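ATP-dependent DNA helicase (Mycobacterium smegmatis, PDB 5V9X) unwinds RNA:DNA hybrids with 3'-to-5' polarity, probably by coupling ATP hydrolysis to movement along a single-stranded DNA tracking strand. Local coordinates at residues R38-F41 / T42-A46; G74-L77 / A78-W82; L643-K646 / A647-K650; M655-A658 / G659-D663. All blocks are in the same frame, centred on the assembly; numbering follows the deposited sequence.

Interaction 1 of 4, residues R38-F41 / T42-A46; sequences REWF and TTAFA. With ANP (phosphoaminophosphonic acid-adenylate ester), chain C.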
# COMPACT_ATOMS: atom_id res chain seq x y z
N ARG A 38 -35.72 -11.92 -0.52
CA ARG A 38 -35.75 -12.61 0.77
C ARG A 38 -35.75 -14.12 0.58
O ARG A 38 -35.01 -14.84 1.27
CB ARG A 38 -36.96 -12.16 1.58
CG ARG A 38 -37.00 -12.70 3.00
CD ARG A 38 -38.35 -12.49 3.66
NE ARG A 38 -38.79 -11.10 3.62
CZ ARG A 38 -39.84 -10.66 2.93
NH1 ARG A 38 -40.57 -11.51 2.23
NH2 ARG A 38 -40.17 -9.38 2.96
N GLU A 39 -36.56 -14.62 -0.35
CA GLU A 39 -36.64 -16.06 -0.56
C GLU A 39 -35.33 -16.61 -1.11
O GLU A 39 -34.91 -17.71 -0.73
CB GLU A 39 -37.80 -16.42 -1.48
CG GLU A 39 -37.92 -17.93 -1.73
CD GLU A 39 -39.27 -18.34 -2.27
OE1 GLU A 39 -39.46 -18.29 -3.51
OE2 GLU A 39 -40.15 -18.72 -1.47
N TRP A 40 -34.67 -15.87 -2.00
CA TRP A 40 -33.41 -16.36 -2.54
C TRP A 40 -32.35 -16.46 -1.46
O TRP A 40 -31.71 -17.52 -1.30
CB TRP A 40 -32.90 -15.46 -3.67
CG TRP A 40 -31.46 -15.77 -3.93
CD1 TRP A 40 -30.97 -16.86 -4.59
CD2 TRP A 40 -30.32 -15.03 -3.47
NE1 TRP A 40 -29.60 -16.82 -4.60
CE2 TRP A 40 -29.17 -15.71 -3.92
CE3 TRP A 40 -30.16 -13.85 -2.74
CZ2 TRP A 40 -27.88 -15.26 -3.65
CZ3 TRP A 40 -28.88 -13.40 -2.48
CH2 TRP A 40 -27.76 -14.10 -2.94
N PHE A 41 -32.12 -15.38 -0.72
CA PHE A 41 -31.07 -15.38 0.30
C PHE A 41 -31.29 -16.48 1.33
O PHE A 41 -30.33 -17.04 1.85
CB PHE A 41 -30.99 -14.01 0.98
CG PHE A 41 -29.76 -13.83 1.83
CD1 PHE A 41 -29.75 -14.26 3.15
CD2 PHE A 41 -28.63 -13.23 1.32
CE1 PHE A 41 -28.62 -14.09 3.94
CE2 PHE A 41 -27.50 -13.06 2.10
CZ PHE A 41 -27.50 -13.50 3.41
N THR A 42 -32.56 -16.80 1.62
CA THR A 42 -32.84 -17.88 2.56
C THR A 42 -32.45 -19.24 1.99
O THR A 42 -31.93 -20.10 2.71
CB THR A 42 -34.32 -17.86 2.95
OG1 THR A 42 -34.60 -16.66 3.68
CG2 THR A 42 -34.68 -19.05 3.81
N THR A 43 -32.67 -19.45 0.69
CA THR A 43 -32.30 -20.71 0.06
C THR A 43 -30.81 -20.79 -0.25
O THR A 43 -30.33 -21.88 -0.61
CB THR A 43 -33.10 -20.92 -1.23
OG1 THR A 43 -32.76 -19.91 -2.18
CG2 THR A 43 -34.59 -20.88 -0.95
N ALA A 44 -30.07 -19.70 -0.11
CA ALA A 44 -28.65 -19.66 -0.44
C ALA A 44 -27.74 -19.75 0.79
O ALA A 44 -26.68 -20.37 0.71
CB ALA A 44 -28.32 -18.38 -1.21
N PHE A 45 -28.14 -19.15 1.90
CA PHE A 45 -27.31 -19.12 3.10
C PHE A 45 -28.15 -19.47 4.32
O PHE A 45 -29.36 -19.22 4.35
CB PHE A 45 -26.66 -17.74 3.30
CG PHE A 45 -25.99 -17.21 2.06
CD1 PHE A 45 -24.74 -17.67 1.69
CD2 PHE A 45 -26.61 -16.26 1.28
CE1 PHE A 45 -24.12 -17.19 0.55
CE2 PHE A 45 -25.99 -15.77 0.14
CZ PHE A 45 -24.74 -16.24 -0.22
N ALA A 46 -27.50 -20.06 5.32
CA ALA A 46 -28.19 -20.45 6.54
C ALA A 46 -28.84 -19.25 7.21
O ALA A 46 -30.01 -19.29 7.59
CB ALA A 46 -27.23 -21.16 7.49
PG ANP C . -13.04 -9.93 2.17
O1G ANP C . -11.75 -10.65 1.99
O2G ANP C . -13.29 -8.97 0.94
O3G ANP C . -13.00 -9.08 3.50
PB ANP C . -15.77 -10.32 2.39
O1B ANP C . -15.96 -9.26 1.26
O2B ANP C . -15.89 -9.67 3.72
N3B ANP C . -14.28 -11.07 2.24
PA ANP C . -17.27 -11.97 0.83
O1A ANP C . -16.12 -12.10 -0.10
O2A ANP C . -18.36 -11.03 0.32
O3A ANP C . -16.87 -11.41 2.26
O5' ANP C . -17.87 -13.40 1.14
C5' ANP C . -17.13 -14.56 1.64
C4' ANP C . -17.75 -15.81 1.06
O4' ANP C . -18.94 -16.19 1.81
C3' ANP C . -18.22 -15.65 -0.38
O3' ANP C . -18.22 -16.92 -1.01
C2' ANP C . -19.66 -15.17 -0.19
O2' ANP C . -20.42 -15.16 -1.41
C1' ANP C . -20.09 -16.05 0.98
N9 ANP C . -21.17 -15.53 1.82
C8 ANP C . -21.72 -14.27 1.82
N7 ANP C . -22.67 -14.10 2.71
C5 ANP C . -22.76 -15.34 3.33
C6 ANP C . -23.58 -15.82 4.37
N6 ANP C . -24.51 -15.08 4.99
N1 ANP C . -23.42 -17.11 4.75
C2 ANP C . -22.50 -17.85 4.13
N3 ANP C . -21.67 -17.51 3.15
C4 ANP C . -21.85 -16.23 2.79
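Phe45 meets Phe41 and Trp40 one turn back along the chain, and its ring shows how a residue just past a helix end can serve both protein and nucleotide. CG lies anti to the carbonyl carbon (chi1 -49°), which carries the ring back across the end of the helix. CB begins beside the adenine, 3.6 Å from ANP N1, and CG passes near C6. Along one flank CD1 approaches ANP C2 at 3.3 Å and CE1 approaches C4, putting the base over one face. The methyl of Ala44 lies over the opposite face. On the other flank CD2 sits over the face of Phe41, 3.4 Å from its CE2, with the two ring planes inclined at 48°. At CE2 the ring turns its edge toward the face of the six-membered ring of Trp40, CE2 3.9 Å from Trp40 CH2, in an offset edge-to-face pair. At the tip, CZ nears ANP C8 at 4.1 Å. The backbone secures the turn through Phe45 N to Phe41 O, 3.0 Å. Phe45, with the tip of Phe41, lines the adenine side of the nucleotide pocket, and Trp40 backs Phe45; Leu77 and Leu81 of helix 75-88 pack against this cluster, while Trp40 also rests on helix 118-130.

Interaction 2 of 4, residues G74-L77 / A78-W82; sequences GKTL and AAFLW. With ANP (phosphoaminophosphonic acid-adenylate ester), chain C.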
# COMPACT_ATOMS: atom_id res chain seq x y z
N GLY A 74 -19.03 -11.77 4.36
CA GLY A 74 -20.00 -11.48 3.33
C GLY A 74 -20.27 -10.00 3.18
O GLY A 74 -21.43 -9.58 3.11
N LYS A 75 -19.21 -9.19 3.14
CA LYS A 75 -19.38 -7.75 2.99
C LYS A 75 -19.83 -7.36 1.59
O LYS A 75 -20.40 -6.28 1.42
CB LYS A 75 -18.07 -7.03 3.35
CG LYS A 75 -17.66 -7.22 4.81
CD LYS A 75 -16.53 -6.27 5.20
CE LYS A 75 -15.21 -6.67 4.55
NZ LYS A 75 -14.69 -7.95 5.10
N THR A 76 -19.60 -8.22 0.60
CA THR A 76 -20.06 -7.93 -0.76
C THR A 76 -21.58 -7.82 -0.82
O THR A 76 -22.12 -6.81 -1.29
CB THR A 76 -19.58 -9.02 -1.73
OG1 THR A 76 -18.15 -9.05 -1.75
CG2 THR A 76 -20.11 -8.76 -3.13
N LEU A 77 -22.29 -8.85 -0.34
CA LEU A 77 -23.75 -8.79 -0.34
C LEU A 77 -24.27 -7.75 0.64
O LEU A 77 -25.37 -7.23 0.44
CB LEU A 77 -24.33 -10.17 -0.01
CG LEU A 77 -24.21 -11.24 -1.09
CD1 LEU A 77 -24.76 -12.56 -0.60
CD2 LEU A 77 -24.89 -10.81 -2.38
N ALA A 78 -23.50 -7.44 1.68
CA ALA A 78 -23.89 -6.35 2.58
C ALA A 78 -24.02 -5.04 1.82
O ALA A 78 -24.99 -4.29 2.02
CB ALA A 78 -22.87 -6.21 3.71
N ALA A 79 -23.08 -4.76 0.92
CA ALA A 79 -23.10 -3.51 0.17
C ALA A 79 -23.98 -3.59 -1.07
O ALA A 79 -24.49 -2.56 -1.53
CB ALA A 79 -21.68 -3.11 -0.22
N PHE A 80 -24.19 -4.78 -1.62
CA PHE A 80 -24.85 -4.92 -2.91
C PHE A 80 -26.33 -5.26 -2.82
O PHE A 80 -27.11 -4.76 -3.63
CB PHE A 80 -24.14 -5.99 -3.76
CG PHE A 80 -23.06 -5.44 -4.65
CD1 PHE A 80 -23.38 -4.82 -5.85
CD2 PHE A 80 -21.73 -5.56 -4.30
CE1 PHE A 80 -22.40 -4.32 -6.68
CE2 PHE A 80 -20.73 -5.06 -5.13
CZ PHE A 80 -21.07 -4.44 -6.31
N LEU A 81 -26.73 -6.08 -1.85
CA LEU A 81 -28.04 -6.74 -1.93
C LEU A 81 -29.18 -5.73 -1.93
O LEU A 81 -30.16 -5.90 -2.67
CB LEU A 81 -28.21 -7.73 -0.78
CG LEU A 81 -29.41 -8.66 -0.96
CD1 LEU A 81 -29.20 -9.57 -2.17
CD2 LEU A 81 -29.68 -9.48 0.29
N TRP A 82 -29.09 -4.68 -1.11
CA TRP A 82 -30.17 -3.69 -1.08
C TRP A 82 -30.30 -3.00 -2.43
O TRP A 82 -31.42 -2.81 -2.93
CB TRP A 82 -29.93 -2.67 0.03
CG TRP A 82 -31.03 -1.66 0.09
CD1 TRP A 82 -30.99 -0.38 -0.38
CD2 TRP A 82 -32.34 -1.85 0.63
NE1 TRP A 82 -32.20 0.24 -0.15
CE2 TRP A 82 -33.04 -0.64 0.47
CE3 TRP A 82 -32.99 -2.93 1.25
CZ2 TRP A 82 -34.36 -0.48 0.89
CZ3 TRP A 82 -34.29 -2.77 1.67
CH2 TRP A 82 -34.97 -1.55 1.49
PG ANP C . -13.04 -9.93 2.17
O1G ANP C . -11.75 -10.65 1.99
O2G ANP C . -13.29 -8.97 0.94
O3G ANP C . -13.00 -9.08 3.50
PB ANP C . -15.77 -10.32 2.39
O1B ANP C . -15.96 -9.26 1.26
O2B ANP C . -15.89 -9.67 3.72
N3B ANP C . -14.28 -11.07 2.24
PA ANP C . -17.27 -11.97 0.83
O1A ANP C . -16.12 -12.10 -0.10
O2A ANP C . -18.36 -11.03 0.32
O3A ANP C . -16.87 -11.41 2.26
O5' ANP C . -17.87 -13.40 1.14
C5' ANP C . -17.13 -14.56 1.64
C4' ANP C . -17.75 -15.81 1.06
O4' ANP C . -18.94 -16.19 1.81
C3' ANP C . -18.22 -15.65 -0.38
O3' ANP C . -18.22 -16.92 -1.01
C2' ANP C . -19.66 -15.17 -0.19
O2' ANP C . -20.42 -15.16 -1.41
C1' ANP C . -20.09 -16.05 0.98
N9 ANP C . -21.17 -15.53 1.82
C8 ANP C . -21.72 -14.27 1.82
N7 ANP C . -22.67 -14.10 2.71
C5 ANP C . -22.76 -15.34 3.33
C6 ANP C . -23.58 -15.82 4.37
N6 ANP C . -24.51 -15.08 4.99
N1 ANP C . -23.42 -17.11 4.75
C2 ANP C . -22.50 -17.85 4.13
N3 ANP C . -21.67 -17.51 3.15
C4 ANP C . -21.85 -16.23 2.79
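The Phe80 ring meets Thr76 at its edge: the carbonyl O of Thr76 lies in the ring plane, 3.3 Å from CD2, while the Thr76 methyl CG2 also comes near CD2, the two side chains crossing obliquely. That oxygen also accepts from Phe80 N, a donor lying in the carbonyl plane, and takes a weak bond from Ala79 N. Beyond the turn the ring packs on Leu117. Leu77 and Leu81, one turn apart, line a different side of the helix, where Leu77 touches Gln52 and Leu81 touches Trp56, both of helix 50-60.

The other business of this turn is phosphate. Lys75 leaves its backbone with CG anti to the carbonyl carbon and bends at chi3 and chi4 (-71° and -68°), wrapping past the beta phosphate, so that NZ reaches ANP O2B at 2.5 Å and O3G at 2.6 Å. Ala69 O accepts from the same ammonium. Thr76 grips ANP O2A twice, through its amide at 3.1 Å and through OG1 at 2.9 Å. The amides of Gly74 and Lys75 add weak bonds to O3A, and Gly74, with a positive phi of 74° and no side chain, lets the backbone run close under the nucleotide.

These features fit a P-loop (Walker A) at the start of helix 75-88. The negative charge of the imidotriphosphate tail of the ATP analogue meets a lysine, a hydroxyl and several amides at the N-terminal end of a helix, whose dipole would probably add to the attraction, while the apolar flank of the same helix is buried in the nucleotide-binding domain.

Interaction 3 of 4, residues L643-K646 / A647-K650; sequences LDRK and AFDK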
# COMPACT_ATOMS: atom_id res chain seq x y z
N LEU A 643 14.48 -14.69 28.23
CA LEU A 643 13.64 -15.79 28.68
C LEU A 643 14.46 -17.07 28.73
O LEU A 643 15.22 -17.36 27.80
CB LEU A 643 12.44 -15.99 27.76
CG LEU A 643 11.46 -14.83 27.57
CD1 LEU A 643 10.41 -15.19 26.54
CD2 LEU A 643 10.81 -14.46 28.90
N ASP A 644 14.30 -17.83 29.81
CA ASP A 644 14.79 -19.20 29.82
C ASP A 644 14.16 -19.97 28.67
O ASP A 644 13.09 -19.62 28.17
CB ASP A 644 14.49 -19.88 31.16
CG ASP A 644 13.01 -19.85 31.51
OD1 ASP A 644 12.23 -19.19 30.79
OD2 ASP A 644 12.63 -20.48 32.52
N ARG A 645 14.84 -21.03 28.23
CA ARG A 645 14.39 -21.76 27.05
C ARG A 645 12.96 -22.27 27.19
O ARG A 645 12.29 -22.50 26.17
CB ARG A 645 15.35 -22.92 26.76
CG ARG A 645 15.14 -23.58 25.40
CD ARG A 645 15.30 -22.58 24.26
NE ARG A 645 15.00 -23.19 22.96
CZ ARG A 645 15.91 -23.76 22.18
NH1 ARG A 645 17.18 -23.80 22.55
NH2 ARG A 645 15.55 -24.29 21.02
N LYS A 646 12.47 -22.44 28.42
CA LYS A 646 11.10 -22.89 28.63
C LYS A 646 10.10 -21.83 28.20
O LYS A 646 9.37 -22.03 27.22
CB LYS A 646 10.88 -23.27 30.10
CG LYS A 646 11.90 -24.26 30.65
CD LYS A 646 12.10 -25.44 29.71
CE LYS A 646 13.51 -25.46 29.14
NZ LYS A 646 13.65 -26.40 27.99
N ALA A 647 10.06 -20.70 28.91
CA ALA A 647 9.17 -19.60 28.53
C ALA A 647 9.40 -19.17 27.08
O ALA A 647 8.46 -18.75 26.40
CB ALA A 647 9.36 -18.42 29.47
N PHE A 648 10.64 -19.28 26.61
CA PHE A 648 10.94 -18.99 25.21
C PHE A 648 10.17 -19.92 24.28
O PHE A 648 9.53 -19.47 23.33
CB PHE A 648 12.45 -19.11 24.98
CG PHE A 648 12.91 -18.54 23.67
CD1 PHE A 648 13.39 -17.24 23.59
CD2 PHE A 648 12.87 -19.31 22.51
CE1 PHE A 648 13.82 -16.72 22.39
CE2 PHE A 648 13.30 -18.79 21.31
CZ PHE A 648 13.78 -17.49 21.25
N ASP A 649 10.23 -21.23 24.55
CA ASP A 649 9.55 -22.19 23.69
C ASP A 649 8.04 -22.00 23.73
O ASP A 649 7.37 -22.09 22.70
CB ASP A 649 9.93 -23.62 24.09
CG ASP A 649 11.37 -23.95 23.76
OD1 ASP A 649 12.05 -23.11 23.15
OD2 ASP A 649 11.82 -25.06 24.12
N LYS A 650 7.48 -21.75 24.92
CA LYS A 650 6.05 -21.48 25.02
C LYS A 650 5.67 -20.28 24.17
O LYS A 650 4.67 -20.30 23.44
CB LYS A 650 5.65 -21.22 26.48
CG LYS A 650 6.24 -22.16 27.51
CD LYS A 650 6.03 -21.58 28.90
CE LYS A 650 7.01 -22.14 29.91
NZ LYS A 650 7.25 -21.18 31.03
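Phe648 N gives Asp644 O a bond of 2.9 Å, nearly along the C=O axis, and so closes the first turn of helix 645-653. Asp644 is the N-cap of that helix and works with its side chain too. With chi1 at 56°, CG sits between the backbone N and the carbonyl carbon, and OD1 folds back to accept from Ala647 N at 3.2 Å; the amide comes from above the carboxylate plane. Just before the cap, Leu643 lies against Phe648, CB to CB 4.2 Å, the pairing known as a hydrophobic staple.

Arg645, the first residue of the helix, bends at chi2 (59°), which swings NE over to Asp649 one turn further along. NE donates to OD1 at 3.0 Å, meeting its syn lone pair within the guanidinium plane, yet the guanidinium and carboxylate planes stand at 90°, so that a single N-H and a single oxygen carry this salt bridge. NH2 of the same arginine turns to Asp663 of helix 661-676. On the solvent side Lys650 runs extended back along Lys646, its CG 3.1 Å from Lys646 O and its CE 4.0 Å from Lys646 CB.

In chemical terms, a carboxylate placed beside the first amides probably complements the partial positive charge of the helix start. Arg645, shared between Asp649 and Asp663, converts a bond within one helix into an ionic link with the next.

Interaction 4 of 4, residues M655-A658 / G659-D663; sequences MGFA and GYATD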
# COMPACT_ATOMS: atom_id res chain seq x y z
N MET A 655 2.87 -18.64 18.37
CA MET A 655 3.00 -17.99 17.08
C MET A 655 3.02 -18.97 15.92
O MET A 655 3.00 -18.54 14.77
CB MET A 655 4.28 -17.15 17.04
CG MET A 655 4.23 -15.93 17.92
SD MET A 655 5.81 -15.07 17.99
CE MET A 655 5.39 -13.78 19.16
N GLY A 656 3.06 -20.27 16.20
CA GLY A 656 3.12 -21.26 15.15
C GLY A 656 4.51 -21.55 14.63
O GLY A 656 4.64 -22.05 13.51
N PHE A 657 5.55 -21.23 15.40
CA PHE A 657 6.92 -21.54 15.00
C PHE A 657 7.06 -23.02 14.67
O PHE A 657 6.59 -23.88 15.42
CB PHE A 657 7.89 -21.15 16.12
CG PHE A 657 8.29 -19.70 16.12
CD1 PHE A 657 7.36 -18.71 15.85
CD2 PHE A 657 9.59 -19.32 16.42
CE1 PHE A 657 7.73 -17.37 15.85
CE2 PHE A 657 9.96 -17.99 16.43
CZ PHE A 657 9.03 -17.02 16.15
N ALA A 658 7.70 -23.31 13.54
CA ALA A 658 7.84 -24.68 13.09
C ALA A 658 9.17 -24.85 12.37
O ALA A 658 9.78 -23.88 11.91
CB ALA A 658 6.68 -25.10 12.18
N GLY A 659 9.61 -26.10 12.27
CA GLY A 659 10.88 -26.42 11.64
C GLY A 659 12.04 -26.19 12.59
O GLY A 659 12.30 -27.01 13.47
N TYR A 660 12.75 -25.08 12.40
CA TYR A 660 13.82 -24.67 13.31
C TYR A 660 13.69 -23.19 13.66
O TYR A 660 14.69 -22.53 13.94
CB TYR A 660 15.19 -24.96 12.71
CG TYR A 660 15.43 -26.41 12.35
CD1 TYR A 660 15.58 -27.37 13.34
CD2 TYR A 660 15.51 -26.81 11.03
CE1 TYR A 660 15.81 -28.70 13.02
CE2 TYR A 660 15.74 -28.13 10.69
CZ TYR A 660 15.88 -29.07 11.69
OH TYR A 660 16.11 -30.39 11.36
N ALA A 661 12.47 -22.66 13.64
CA ALA A 661 12.27 -21.25 13.90
C ALA A 661 12.62 -20.88 15.34
O ALA A 661 13.10 -19.78 15.60
CB ALA A 661 10.84 -20.84 13.57
N THR A 662 12.38 -21.79 16.29
CA THR A 662 12.73 -21.52 17.68
C THR A 662 14.24 -21.54 17.88
O THR A 662 14.79 -20.66 18.56
CB THR A 662 12.05 -22.52 18.61
OG1 THR A 662 10.63 -22.44 18.47
CG2 THR A 662 12.43 -22.24 20.05
N ASP A 663 14.92 -22.53 17.30
CA ASP A 663 16.37 -22.61 17.45
C ASP A 663 17.06 -21.37 16.90
O ASP A 663 17.97 -20.82 17.53
CB ASP A 663 16.90 -23.87 16.75
CG ASP A 663 16.61 -25.14 17.53
OD1 ASP A 663 16.77 -25.13 18.77
OD2 ASP A 663 16.22 -26.14 16.90
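Phe657 packs its ring obliquely against the methyl of Ala661, CD2 to CB 3.5 Å, as the chain turns from strand 657-659 into helix 661-676. The ring's edge then faces the first turn of the helix: Thr662 N lies near its plane, 3.7 Å from CD2, and CE2 comes equally near Ala661 O. A chi1 of -83° keeps CG anti to the carbonyl carbon and the ring beside the helix start. Closer to the backbone, Phe657 CB passes Thr662 OG1 at 3.8 Å.

A single weak bond spans the turn, from Ala661 N to Ala658 O at 3.4 Å. Gly659 takes a positive phi of 81° inside it, a conformation readily adopted by glycine. Upstream, Gly656 ends the preceding helix in a Schellman motif, so one glycine precedes the short strand and another is its last residue. That strand lies parallel to strand 256-262 at the border of the sheet, joined through Ala658 to Val260 and Val262, while Phe657 also touches Ala440 of helix 433-448 and Cys652 of helix 645-653.

The chemistry is mostly apolar: with one weak bond across the turn itself, the reversal rests on the phenylalanine ring, the positive phi that glycine accommodates, and backbone pairing with the neighbouring strand.

How the interactions relate
All four contacts are local, yet they divide into two pairs. Interactions 1 and 2 touch through apolar side chains and together hold opposite ends of one nucleotide: aromatic rings for the base at a partly buried helix end, charge and amides for the phosphates in the buried core. Interactions 3 and 4 lie about 46 Å and 40 Å from interaction 2, centre to centre, at the edge of the second parallel sheet, to which interaction 4 contributes the outermost strand. They follow each other in the chain and are tied together by charge as well as by packing of Asp649 and Phe648 on Thr662. Interaction 3 is a surface contact dominated by an N-cap and a salt bridge; interaction 4, partly buried, relies on apolar packing.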